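Local atomic coordinates of DNA translocase coupling protein (Clostridium perfringens, PDB entry 6O1W), a protein that probably uses ATP to drive DNA through the cell envelope during conjugative transfer of plasmid pCW3, as a membrane-bound coupling protein of the FtsK/SpoIIIE family. Residues K318-V323 and T335-A340; A307-I310 and N314-A317; Y104-E107 and V112-G115; I276-Q279 and K284-T287; V169-E174 and V232-A237. All blocks are in the same frame, centred on the assembly; numbering follows the deposited sequence.

Contact 1. Residues K318-V323 and T335-A340; sequences KDLPEV and TVQFQA. With BGC (beta-D-glucopyranose), chain D.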
# COMPACT_ATOMS: atom_id res chain seq x y z
N LYS A 318 1.99 -2.44 -12.60
CA LYS A 318 1.74 -3.39 -13.69
C LYS A 318 2.78 -4.54 -13.73
O LYS A 318 2.55 -5.54 -14.41
CB LYS A 318 1.64 -2.64 -15.06
CG LYS A 318 2.99 -2.41 -15.75
CD LYS A 318 3.04 -1.19 -16.69
CE LYS A 318 4.42 -0.97 -17.30
NZ LYS A 318 5.51 -0.74 -16.28
N ASP A 319 3.92 -4.37 -13.04
CA ASP A 319 5.05 -5.32 -13.05
C ASP A 319 4.98 -6.36 -11.94
O ASP A 319 5.78 -7.30 -11.96
CB ASP A 319 6.38 -4.56 -12.84
CG ASP A 319 6.61 -3.34 -13.69
OD1 ASP A 319 6.15 -3.33 -14.84
OD2 ASP A 319 7.29 -2.40 -13.21
N LEU A 320 4.17 -6.10 -10.90
CA LEU A 320 4.13 -7.01 -9.76
C LEU A 320 3.80 -8.45 -10.14
O LEU A 320 2.95 -8.63 -11.00
CB LEU A 320 3.10 -6.52 -8.72
CG LEU A 320 3.52 -5.38 -7.77
CD1 LEU A 320 2.31 -4.92 -6.94
CD2 LEU A 320 4.67 -5.82 -6.85
N PRO A 321 4.37 -9.48 -9.46
CA PRO A 321 3.90 -10.85 -9.71
C PRO A 321 2.51 -11.04 -9.10
O PRO A 321 2.17 -10.36 -8.12
CB PRO A 321 4.94 -11.71 -8.98
CG PRO A 321 5.42 -10.86 -7.88
CD PRO A 321 5.38 -9.45 -8.38
N GLU A 322 1.74 -12.00 -9.65
CA GLU A 322 0.38 -12.33 -9.20
C GLU A 322 0.38 -13.18 -7.95
O GLU A 322 0.03 -14.36 -7.99
CB GLU A 322 -0.43 -12.99 -10.33
CG GLU A 322 -0.87 -11.99 -11.39
CD GLU A 322 -1.63 -12.63 -12.54
OE1 GLU A 322 -1.00 -12.90 -13.58
OE2 GLU A 322 -2.85 -12.87 -12.38
N VAL A 323 0.78 -12.57 -6.82
CA VAL A 323 0.87 -13.17 -5.49
C VAL A 323 -0.10 -12.39 -4.59
O VAL A 323 -0.03 -11.15 -4.54
CB VAL A 323 2.32 -13.07 -4.94
CG1 VAL A 323 2.44 -13.59 -3.51
CG2 VAL A 323 3.32 -13.77 -5.86
N THR A 335 10.09 3.40 -4.63
CA THR A 335 9.00 2.41 -4.68
C THR A 335 9.60 1.04 -4.45
O THR A 335 10.43 0.61 -5.24
CB THR A 335 8.22 2.46 -6.04
OG1 THR A 335 7.74 3.78 -6.27
CG2 THR A 335 7.04 1.48 -6.07
N VAL A 336 9.21 0.36 -3.38
CA VAL A 336 9.75 -0.98 -3.09
C VAL A 336 8.66 -2.04 -3.06
O VAL A 336 7.51 -1.74 -2.72
CB VAL A 336 10.66 -1.03 -1.81
CG1 VAL A 336 11.75 0.04 -1.84
CG2 VAL A 336 9.85 -0.94 -0.53
N GLN A 337 9.02 -3.28 -3.37
CA GLN A 337 8.09 -4.39 -3.33
C GLN A 337 8.13 -4.99 -1.91
O GLN A 337 9.19 -5.08 -1.30
CB GLN A 337 8.50 -5.45 -4.41
CG GLN A 337 7.55 -6.63 -4.51
CD GLN A 337 7.84 -7.65 -5.60
OE1 GLN A 337 8.82 -7.63 -6.37
NE2 GLN A 337 6.98 -8.61 -5.66
N PHE A 338 6.97 -5.38 -1.37
CA PHE A 338 6.90 -6.03 -0.07
C PHE A 338 5.68 -6.94 -0.01
O PHE A 338 4.73 -6.72 -0.76
CB PHE A 338 6.83 -4.99 1.09
CG PHE A 338 5.47 -4.39 1.37
CD1 PHE A 338 4.97 -3.37 0.58
CD2 PHE A 338 4.72 -4.82 2.46
CE1 PHE A 338 3.73 -2.78 0.86
CE2 PHE A 338 3.47 -4.24 2.74
CZ PHE A 338 2.98 -3.24 1.93
N GLN A 339 5.71 -7.91 0.95
CA GLN A 339 4.61 -8.81 1.26
C GLN A 339 3.90 -8.25 2.48
O GLN A 339 4.50 -8.13 3.54
CB GLN A 339 5.10 -10.24 1.58
CG GLN A 339 3.97 -11.30 1.75
CD GLN A 339 3.11 -11.50 0.51
OE1 GLN A 339 3.54 -11.31 -0.63
NE2 GLN A 339 1.85 -11.89 0.71
N ALA A 340 2.63 -7.93 2.33
CA ALA A 340 1.79 -7.40 3.39
C ALA A 340 1.35 -8.51 4.32
O ALA A 340 1.11 -9.63 3.87
CB ALA A 340 0.56 -6.74 2.79
C2 BGC D . 9.11 -1.90 -16.64
C3 BGC D . 9.69 -0.86 -15.68
C4 BGC D . 10.83 -1.45 -14.85
C5 BGC D . 11.85 -2.13 -15.76
C6 BGC D . 12.93 -2.87 -15.01
C1 BGC D . 10.22 -2.55 -17.46
O1 BGC D . 9.66 -3.58 -18.21
O2 BGC D . 8.17 -1.31 -17.53
O3 BGC D . 8.67 -0.39 -14.81
O4 BGC D . 11.45 -0.45 -14.05
O5 BGC D . 11.20 -3.10 -16.59
O6 BGC D . 12.40 -4.01 -14.33

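Contact 2. Residues A307-I310 and N314-A317; sequences ASEI and NTKA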
# COMPACT_ATOMS: atom_id res chain seq x y z
N ALA A 307 -3.86 3.57 -13.86
CA ALA A 307 -4.25 3.23 -12.49
C ALA A 307 -3.04 3.29 -11.54
O ALA A 307 -3.15 3.82 -10.42
CB ALA A 307 -4.88 1.83 -12.46
N SER A 308 -1.87 2.76 -12.00
CA SER A 308 -0.61 2.80 -11.26
C SER A 308 -0.11 4.25 -11.14
O SER A 308 0.39 4.61 -10.07
CB SER A 308 0.46 1.96 -11.96
OG SER A 308 1.71 2.06 -11.28
N GLU A 309 -0.18 5.06 -12.25
CA GLU A 309 0.25 6.47 -12.25
C GLU A 309 -0.58 7.34 -11.32
O GLU A 309 -0.05 8.24 -10.68
CB GLU A 309 0.23 7.07 -13.66
CG GLU A 309 1.49 6.75 -14.46
CD GLU A 309 1.55 7.33 -15.86
OE1 GLU A 309 0.52 7.84 -16.36
OE2 GLU A 309 2.65 7.28 -16.46
N ILE A 310 -1.89 7.07 -11.23
CA ILE A 310 -2.76 7.83 -10.32
C ILE A 310 -2.30 7.61 -8.86
O ILE A 310 -2.18 8.58 -8.11
CB ILE A 310 -4.26 7.47 -10.53
CG1 ILE A 310 -4.76 8.00 -11.89
CG2 ILE A 310 -5.11 8.02 -9.38
CD1 ILE A 310 -5.89 7.18 -12.55
N ASN A 314 4.07 6.57 -11.22
CA ASN A 314 4.92 5.67 -12.03
C ASN A 314 4.02 4.48 -12.46
O ASN A 314 2.91 4.36 -11.95
CB ASN A 314 6.22 5.25 -11.31
CG ASN A 314 6.03 4.36 -10.11
OD1 ASN A 314 5.37 3.34 -10.16
ND2 ASN A 314 6.65 4.73 -9.00
N THR A 315 4.50 3.61 -13.35
CA THR A 315 3.72 2.49 -13.90
C THR A 315 4.11 1.13 -13.29
O THR A 315 3.76 0.10 -13.86
CB THR A 315 3.94 2.45 -15.43
OG1 THR A 315 5.31 2.10 -15.66
CG2 THR A 315 3.60 3.78 -16.14
N LYS A 316 4.83 1.11 -12.16
CA LYS A 316 5.36 -0.13 -11.57
C LYS A 316 4.32 -1.13 -11.03
O LYS A 316 4.67 -2.30 -10.88
CB LYS A 316 6.39 0.16 -10.48
CG LYS A 316 7.58 0.98 -10.97
CD LYS A 316 8.49 1.34 -9.77
CE LYS A 316 9.45 2.46 -10.07
NZ LYS A 316 10.40 2.08 -11.14
N ALA A 317 3.07 -0.70 -10.73
CA ALA A 317 2.06 -1.67 -10.24
C ALA A 317 1.70 -2.73 -11.33
O ALA A 317 1.25 -3.81 -11.00
CB ALA A 317 0.81 -0.95 -9.73

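Contact 3. Residues Y104-E107 and V112-G115; sequences YIEE and VVVG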
# COMPACT_ATOMS: atom_id res chain seq x y z
N TYR A 104 5.00 -8.39 16.23
CA TYR A 104 5.42 -7.29 15.36
C TYR A 104 5.05 -5.90 15.90
O TYR A 104 5.63 -4.92 15.44
CB TYR A 104 4.88 -7.48 13.93
CG TYR A 104 5.34 -8.76 13.25
CD1 TYR A 104 6.66 -8.93 12.86
CD2 TYR A 104 4.42 -9.75 12.92
CE1 TYR A 104 7.07 -10.10 12.21
CE2 TYR A 104 4.82 -10.92 12.28
CZ TYR A 104 6.15 -11.09 11.93
OH TYR A 104 6.54 -12.23 11.27
N ILE A 105 4.11 -5.82 16.86
CA ILE A 105 3.68 -4.55 17.45
C ILE A 105 4.87 -3.80 18.03
O ILE A 105 5.59 -4.36 18.87
CB ILE A 105 2.51 -4.72 18.47
CG1 ILE A 105 1.22 -5.11 17.74
CG2 ILE A 105 2.30 -3.43 19.29
CD1 ILE A 105 0.13 -5.53 18.61
N GLU A 106 5.08 -2.56 17.57
CA GLU A 106 6.17 -1.68 17.99
C GLU A 106 5.89 -1.06 19.32
O GLU A 106 4.74 -0.72 19.64
CB GLU A 106 6.41 -0.57 16.96
CG GLU A 106 6.84 -1.08 15.59
CD GLU A 106 8.21 -1.73 15.51
OE1 GLU A 106 9.20 -1.08 15.93
OE2 GLU A 106 8.30 -2.87 15.02
N GLU A 107 6.96 -0.86 20.08
CA GLU A 107 6.97 -0.25 21.41
C GLU A 107 6.77 1.25 21.27
O GLU A 107 6.03 1.86 22.06
CB GLU A 107 8.29 -0.60 22.15
CG GLU A 107 9.59 -0.33 21.38
CD GLU A 107 10.17 -1.40 20.47
OE1 GLU A 107 9.41 -2.25 19.95
OE2 GLU A 107 11.41 -1.37 20.26
N VAL A 112 4.01 1.84 13.07
CA VAL A 112 3.29 0.65 12.61
C VAL A 112 4.14 -0.15 11.61
O VAL A 112 5.00 0.41 10.94
CB VAL A 112 1.86 0.99 12.08
CG1 VAL A 112 1.05 1.75 13.14
CG2 VAL A 112 1.91 1.77 10.77
N VAL A 113 3.91 -1.47 11.53
CA VAL A 113 4.59 -2.38 10.61
C VAL A 113 3.54 -2.89 9.59
O VAL A 113 2.47 -3.34 10.00
CB VAL A 113 5.33 -3.53 11.34
CG1 VAL A 113 6.27 -4.25 10.39
CG2 VAL A 113 6.10 -3.00 12.55
N VAL A 114 3.85 -2.84 8.28
CA VAL A 114 2.84 -3.30 7.31
C VAL A 114 3.19 -4.64 6.60
O VAL A 114 2.33 -5.21 5.95
CB VAL A 114 2.45 -2.20 6.29
CG1 VAL A 114 1.75 -1.05 7.01
CG2 VAL A 114 3.67 -1.69 5.53
N GLY A 115 4.42 -5.11 6.76
CA GLY A 115 4.85 -6.36 6.15
C GLY A 115 6.34 -6.47 5.93
O GLY A 115 7.12 -5.71 6.50

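Contact 4. Residues I276-Q279 and K284-T287; sequences IGVQ and KVIT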
# COMPACT_ATOMS: atom_id res chain seq x y z
N ILE A 276 -6.67 5.51 4.27
CA ILE A 276 -7.63 5.49 3.17
C ILE A 276 -7.48 4.29 2.23
O ILE A 276 -6.40 4.05 1.71
CB ILE A 276 -7.54 6.81 2.35
CG1 ILE A 276 -7.51 8.06 3.25
CG2 ILE A 276 -8.67 6.89 1.31
CD1 ILE A 276 -6.95 9.29 2.57
N GLY A 277 -8.59 3.62 1.96
CA GLY A 277 -8.66 2.54 0.98
C GLY A 277 -9.27 3.04 -0.31
O GLY A 277 -10.18 3.88 -0.31
N VAL A 278 -8.73 2.56 -1.45
CA VAL A 278 -9.22 2.87 -2.79
C VAL A 278 -9.23 1.60 -3.64
O VAL A 278 -8.20 0.95 -3.83
CB VAL A 278 -8.49 4.05 -3.51
CG1 VAL A 278 -8.97 5.40 -3.02
CG2 VAL A 278 -6.99 3.96 -3.36
N GLN A 279 -10.39 1.23 -4.16
CA GLN A 279 -10.48 0.03 -4.99
C GLN A 279 -10.13 0.29 -6.49
O GLN A 279 -9.50 -0.56 -7.15
CB GLN A 279 -11.86 -0.59 -4.87
CG GLN A 279 -11.92 -1.99 -5.44
CD GLN A 279 -13.34 -2.39 -5.65
OE1 GLN A 279 -13.87 -2.31 -6.76
NE2 GLN A 279 -13.99 -2.80 -4.57
N LYS A 284 -10.45 11.71 -10.23
CA LYS A 284 -11.53 12.44 -9.56
C LYS A 284 -11.59 12.09 -8.09
O LYS A 284 -12.07 12.91 -7.29
CB LYS A 284 -12.88 12.13 -10.20
CG LYS A 284 -13.24 12.99 -11.41
CD LYS A 284 -13.89 12.18 -12.55
CE LYS A 284 -15.17 11.44 -12.21
NZ LYS A 284 -15.18 10.07 -12.80
N VAL A 285 -11.10 10.88 -7.72
CA VAL A 285 -11.13 10.35 -6.36
C VAL A 285 -9.78 10.58 -5.68
O VAL A 285 -9.75 11.14 -4.59
CB VAL A 285 -11.62 8.87 -6.34
CG1 VAL A 285 -11.36 8.18 -5.00
CG2 VAL A 285 -13.11 8.80 -6.71
N ILE A 286 -8.68 10.15 -6.32
CA ILE A 286 -7.31 10.39 -5.83
C ILE A 286 -6.87 11.68 -6.54
O ILE A 286 -6.22 11.63 -7.58
CB ILE A 286 -6.35 9.21 -6.12
CG1 ILE A 286 -6.92 7.86 -5.61
CG2 ILE A 286 -4.92 9.53 -5.57
CD1 ILE A 286 -6.10 6.59 -6.01
N THR A 287 -7.32 12.82 -6.01
CA THR A 287 -7.03 14.13 -6.58
C THR A 287 -5.58 14.54 -6.28
O THR A 287 -4.84 13.81 -5.60
CB THR A 287 -8.01 15.18 -6.01
OG1 THR A 287 -7.85 15.24 -4.59
CG2 THR A 287 -9.48 14.91 -6.38

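Contact 5. Residues V169-E174 and V232-A237; sequences VEFGLE and VIDELA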
# COMPACT_ATOMS: atom_id res chain seq x y z
N VAL A 169 -20.94 -2.90 6.92
CA VAL A 169 -20.69 -4.34 6.80
C VAL A 169 -19.18 -4.67 6.85
O VAL A 169 -18.80 -5.75 7.32
CB VAL A 169 -21.43 -4.94 5.56
CG1 VAL A 169 -21.13 -6.43 5.39
CG2 VAL A 169 -22.93 -4.73 5.71
N GLU A 170 -18.33 -3.74 6.42
CA GLU A 170 -16.88 -3.91 6.46
C GLU A 170 -16.32 -3.71 7.88
O GLU A 170 -15.18 -4.08 8.12
CB GLU A 170 -16.18 -2.96 5.47
CG GLU A 170 -16.61 -3.14 4.01
CD GLU A 170 -16.42 -4.54 3.48
OE1 GLU A 170 -17.43 -5.27 3.34
OE2 GLU A 170 -15.25 -4.93 3.23
N PHE A 171 -17.09 -3.07 8.78
CA PHE A 171 -16.71 -2.83 10.19
C PHE A 171 -17.86 -3.25 11.07
O PHE A 171 -18.68 -2.43 11.49
CB PHE A 171 -16.32 -1.38 10.45
CG PHE A 171 -15.12 -0.91 9.67
CD1 PHE A 171 -13.84 -1.33 10.00
CD2 PHE A 171 -15.27 0.01 8.63
CE1 PHE A 171 -12.72 -0.87 9.30
CE2 PHE A 171 -14.16 0.47 7.92
CZ PHE A 171 -12.89 0.01 8.25
N GLY A 172 -17.94 -4.56 11.28
CA GLY A 172 -18.98 -5.22 12.04
C GLY A 172 -19.11 -4.79 13.48
O GLY A 172 -18.45 -3.83 13.91
N LEU A 173 -19.95 -5.50 14.22
CA LEU A 173 -20.28 -5.19 15.63
C LEU A 173 -19.08 -5.26 16.58
O LEU A 173 -19.07 -4.56 17.58
CB LEU A 173 -21.44 -6.07 16.12
CG LEU A 173 -22.80 -5.90 15.43
CD1 LEU A 173 -23.76 -6.99 15.83
CD2 LEU A 173 -23.40 -4.53 15.69
N GLU A 174 -18.08 -6.07 16.25
CA GLU A 174 -16.88 -6.20 17.06
C GLU A 174 -16.02 -4.93 16.98
O GLU A 174 -15.45 -4.55 18.00
CB GLU A 174 -16.11 -7.48 16.72
CG GLU A 174 -16.87 -8.76 17.07
CD GLU A 174 -17.30 -8.96 18.52
OE1 GLU A 174 -16.41 -9.18 19.37
OE2 GLU A 174 -18.52 -8.90 18.79
N VAL A 232 -10.25 5.58 9.63
CA VAL A 232 -10.12 4.58 8.58
C VAL A 232 -11.25 4.78 7.61
O VAL A 232 -12.41 4.72 8.01
CB VAL A 232 -10.08 3.12 9.14
CG1 VAL A 232 -9.82 2.10 8.01
CG2 VAL A 232 -9.04 2.98 10.24
N ILE A 233 -10.92 5.06 6.36
CA ILE A 233 -11.92 5.26 5.32
C ILE A 233 -11.78 4.04 4.44
O ILE A 233 -10.77 3.88 3.73
CB ILE A 233 -11.66 6.62 4.58
CG1 ILE A 233 -11.81 7.83 5.56
CG2 ILE A 233 -12.52 6.75 3.33
CD1 ILE A 233 -11.21 9.14 5.07
N ASP A 234 -12.76 3.14 4.52
CA ASP A 234 -12.76 1.89 3.74
C ASP A 234 -12.72 2.15 2.24
O ASP A 234 -12.01 1.44 1.53
CB ASP A 234 -13.98 1.03 4.09
CG ASP A 234 -13.93 -0.34 3.42
OD1 ASP A 234 -13.12 -1.21 3.88
OD2 ASP A 234 -14.67 -0.55 2.43
N GLU A 235 -13.46 3.17 1.76
CA GLU A 235 -13.46 3.44 0.33
C GLU A 235 -13.57 4.91 0.09
O GLU A 235 -14.62 5.51 0.38
CB GLU A 235 -14.58 2.61 -0.38
CG GLU A 235 -14.72 2.86 -1.88
CD GLU A 235 -13.41 2.82 -2.65
OE1 GLU A 235 -12.80 1.73 -2.74
OE2 GLU A 235 -12.97 3.90 -3.12
N LEU A 236 -12.48 5.51 -0.44
CA LEU A 236 -12.42 6.95 -0.74
C LEU A 236 -13.47 7.39 -1.76
O LEU A 236 -13.98 8.50 -1.64
CB LEU A 236 -11.01 7.37 -1.20
CG LEU A 236 -10.68 8.88 -1.29
CD1 LEU A 236 -10.92 9.62 0.02
CD2 LEU A 236 -9.26 9.09 -1.73
N ALA A 237 -13.83 6.51 -2.74
CA ALA A 237 -14.86 6.83 -3.75
C ALA A 237 -16.22 7.21 -3.14
O ALA A 237 -16.90 8.05 -3.70
CB ALA A 237 -15.02 5.69 -4.75
O HOH W 1 -13.13 -3.38 2.23

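Contact 1. Residues K318-V323 and T335-A340
Leu320 and Gln337 pass each other in opposite directions, the methyl CD2 of Leu320 resting 3.8 Å from CG of Gln337. The glutamine is fully stretched: CG points away from the backbone N (chi1 -177°) and CD carries straight on, which lifts the amide end off its strand to the ring of Pro321. Further along, Val323 and Gln339 cross at about a right angle, CG1 of Val323 lying 3.8 Å from OE1 of Gln339. That oxygen is already engaged by NE of Arg326, while NE2 of Gln339 is bonded to O of Lys324, so the bent side chain is held at both ends of its amide.

No hydrogen bond joins the two segments, although Leu320-Val323 and Gln337-Gln339 run only 11° apart. The loop 318-323 leads from helix 305-312 into strand 326-331, which pairs with 334-340 as a β-hairpin, so this packing lays the approach to the hairpin along its second strand. Phe338 turns the other way, onto Ile122, Phe327 and Phe329. Ala340, at the far end of the strand, contacts ATP in another structure of this protein.

At the start of the loop a glucose molecule sits on two charged side chains. NZ of Lys318 donates to its O2 at 3.0 Å, and OD2 of Asp319 accepts from its O3 at 2.9 Å. The same NZ makes a salt bridge of 3.0 Å to OD1 of Asp319, met on the syn side, 23° out of the carboxylate plane. Asp37, Glu44 and the carbonyl of Ile42 hold the sugar as well.

Contact 2. Residues A307-I310 and N314-A317
OG of Ser308 works in both directions across this contact, giving its proton to O of Asn314 at 2.7 Å and accepting from N of Ala317 at 3.1 Å. The second bond is nearly straight, with 161° at the hydrogen; in the first, the hydroxyl sits 29° out of the plane of the Asn314 carbonyl. With OG turned away from its own backbone N (chi1 176°), the serine reaches off the helix surface into the bend of the chain that follows. The carbonyl of Asn314 has a further neighbour in CA of Glu309, a CA-H...O contact of 3.4 Å.

Helix 305-312 ends just before this bend, and the chain doubles back along the helix's own flank into a short 3-10 segment beginning at Lys316. Asn314 opens that turn as an Asx turn: its OD1 accepts from N of Lys316 at 3.0 Å, while its ND2 is bonded to OG1 of Thr335 on strand 334-340.

The remaining contacts are van der Waals touches. CB of Ala317 lies 3.7 Å from CB of Ser308, beside the hydroxyl that bonds its own N. On the more open side, Glu309 and Thr315 lie alongside each other and point the same way, OE2 of Glu309 reaching 3.6 Å from the methyl CG2 of Thr315. OG1 of the threonine is taken by NZ of Lys318. Lys316 points away from the helix, and its NZ forms a salt bridge with Asp37, beside the bound glucose.

Contact 3. Residues Y104-E107 and V112-G115
Strand 111-116 meets the loop at Tyr104 and Glu106 through one residue, Val113, and its neighbours along the strand face elsewhere. Val112 comes first and turns its side chain from the loop, onto Gln152 and Leu153 of helix 142-155 and onto Ile124 of the adjoining strand.

Val113 then points at the loop. Its methyl CG2 lies opposite the valine's own carbonyl carbon, while CG1 lies opposite the backbone N (chi1 -167°), and CG2 is the branch that does the touching. OE2 of Glu106 stands 3.3 Å from CG2 of Val113, CG of Glu106 is 3.7 Å from the same methyl, and O of Tyr104 approaches it to 3.5 Å. Glu106 bends at chi2 (-68°), bringing its carboxylate round against the valine, the two side chains crossing at about a right angle. The ring of Tyr104 leads away to meet that of Phe341, which also packs on Val113.

Val114 swings back to the face of Val112, against Ile149 of the helix and Ile122 and Ile124 of strand 121-125. Its backbone pairs with Ile122 and with Phe341. Gly115 follows, its backbone also paired with Ile122.

In this outer part of the mixed sheet, Val113 is thus set toward the loop, while Val112 and Val114 face helix 142-155. A methyl meeting oxygens makes no hydrogen bond, so the contact rests on van der Waals fit alone and offers the carboxylate no donor; its charge is probably offset in part by a weak, long ion pair with Lys123.

Contact 4. Residues I276-Q279 and K284-T287
Apolar packing makes up the whole of this contact: the two methyls of Val278 each find a partner on the loop at Val285 and Ile286. CG2 of Val278 meets CD1 of Ile286 at 3.8 Å, and CG1 of Val278 lies 4.1 Å from CG1 of the same isoleucine. The valine and isoleucine side chains cross obliquely, and the extended outer torsion of Ile286 (chi2 173°) is what sends CD1 forward to the strand. Val285 comes past Val278 in the opposite direction, CG1 to CG1 at 4.2 Å, a looser touch. The same cluster continues into Leu133 and Ala135 of the neighbouring strand and Leu236. Ile286 also reaches Ile310 and Val311 of helix 305-312, and Val285 packs on Ala237 and Met240.

Hydrogen bonds occur around the pair of segments but not between them. Val278 is bonded through its backbone to Ser134 of strand 132-135. In the loop, Thr287 is the N-cap of helix 288-293, its hydroxyl bonding weakly to N of Ile290.

Strand 272-278 lies in the sheet between 132-135, which runs into the ATP-binding P-loop, and 229-233. Many P-loop ATPases carry a polar sensor residue at the end of this central strand; Gln279, touching Thr138 of the P-loop, is consistent with that role. The side chain of Val278 is about 6 Å from that of Lys142. With purely apolar contacts, the loop is fitted to the strand end by shape and burial, leaving the strand's backbone groups for its sheet neighbours.

Contact 5. Residues V169-E174 and V232-A237
A mixed contact, part apolar packing of a phenylalanine ring and part water-bridged carboxylates, joins Glu170 and Phe171 to Val232 and Asp234 at the end of strand 229-233. The loop 169-174 comes from the next strand of the sheet, 159-163, on its way to the outermost one, 179-182.

The apolar half belongs to Phe171. Its CZ lies 3.7 Å from CG1 of Val232 and its CE2 is 3.9 Å from CB of Asp234, the ring meeting both obliquely. The ring plane and the Asp234 carboxylate stand 86° apart. Elsewhere the ring takes a cation-pi contact from Arg147 and an edge-to-face one with Tyr175.

In the polar half, CG of Glu170 packs 3.6 Å from OD2 of Asp234. The bend of Glu170 at chi2 (-57°) brings its carboxylate round to a shared water, which donates to OE2 of Glu170 at 2.8 Å and to OD1 of Asp234 at 2.7 Å. These like charges lie 4.3 Å apart, OE2 of Glu170 to OD1 of Asp234, bridged by the water; Arg147 and Lys166 form long, weak ion pairs with Asp234. Ser143 of the P-loop bonds weakly to that OD1.

A hydrophobic strand followed by Asp234-Glu235, beside the P-loop, is consistent with the Walker B motif. Glu235 caps the turn beyond it, OE2 accepting from N of Ala237 at 2.8 Å, while OE1 takes N of Gln279. No direct hydrogen bond links loop and strand, so the water carries the polar link while the ring of Phe171 holds the loop against the strand end.

In the fold
Contacts 1, 3, 4 and 5 all reach the ten-stranded mixed sheet, contacts 1 and 3 on its antiparallel side and contacts 4 and 5 in the parallel part beside the P-loop. Contacts 4 and 5 are coupled directly, through backbone pairing of Gly277 with Ile233 and Leu236; contacts 1 and 3 meet where Phe338 packs on O of Val114. Contact 2 lies off the sheet but touches contacts 1 and 4. Contacts 1, 4 and 5 are buried, contacts 2 and 3 only partly so. Contact 4 is wholly apolar, whereas contact 5 adds water-bridged acids; contact 2 alone has direct hydrogen bonds between its segments.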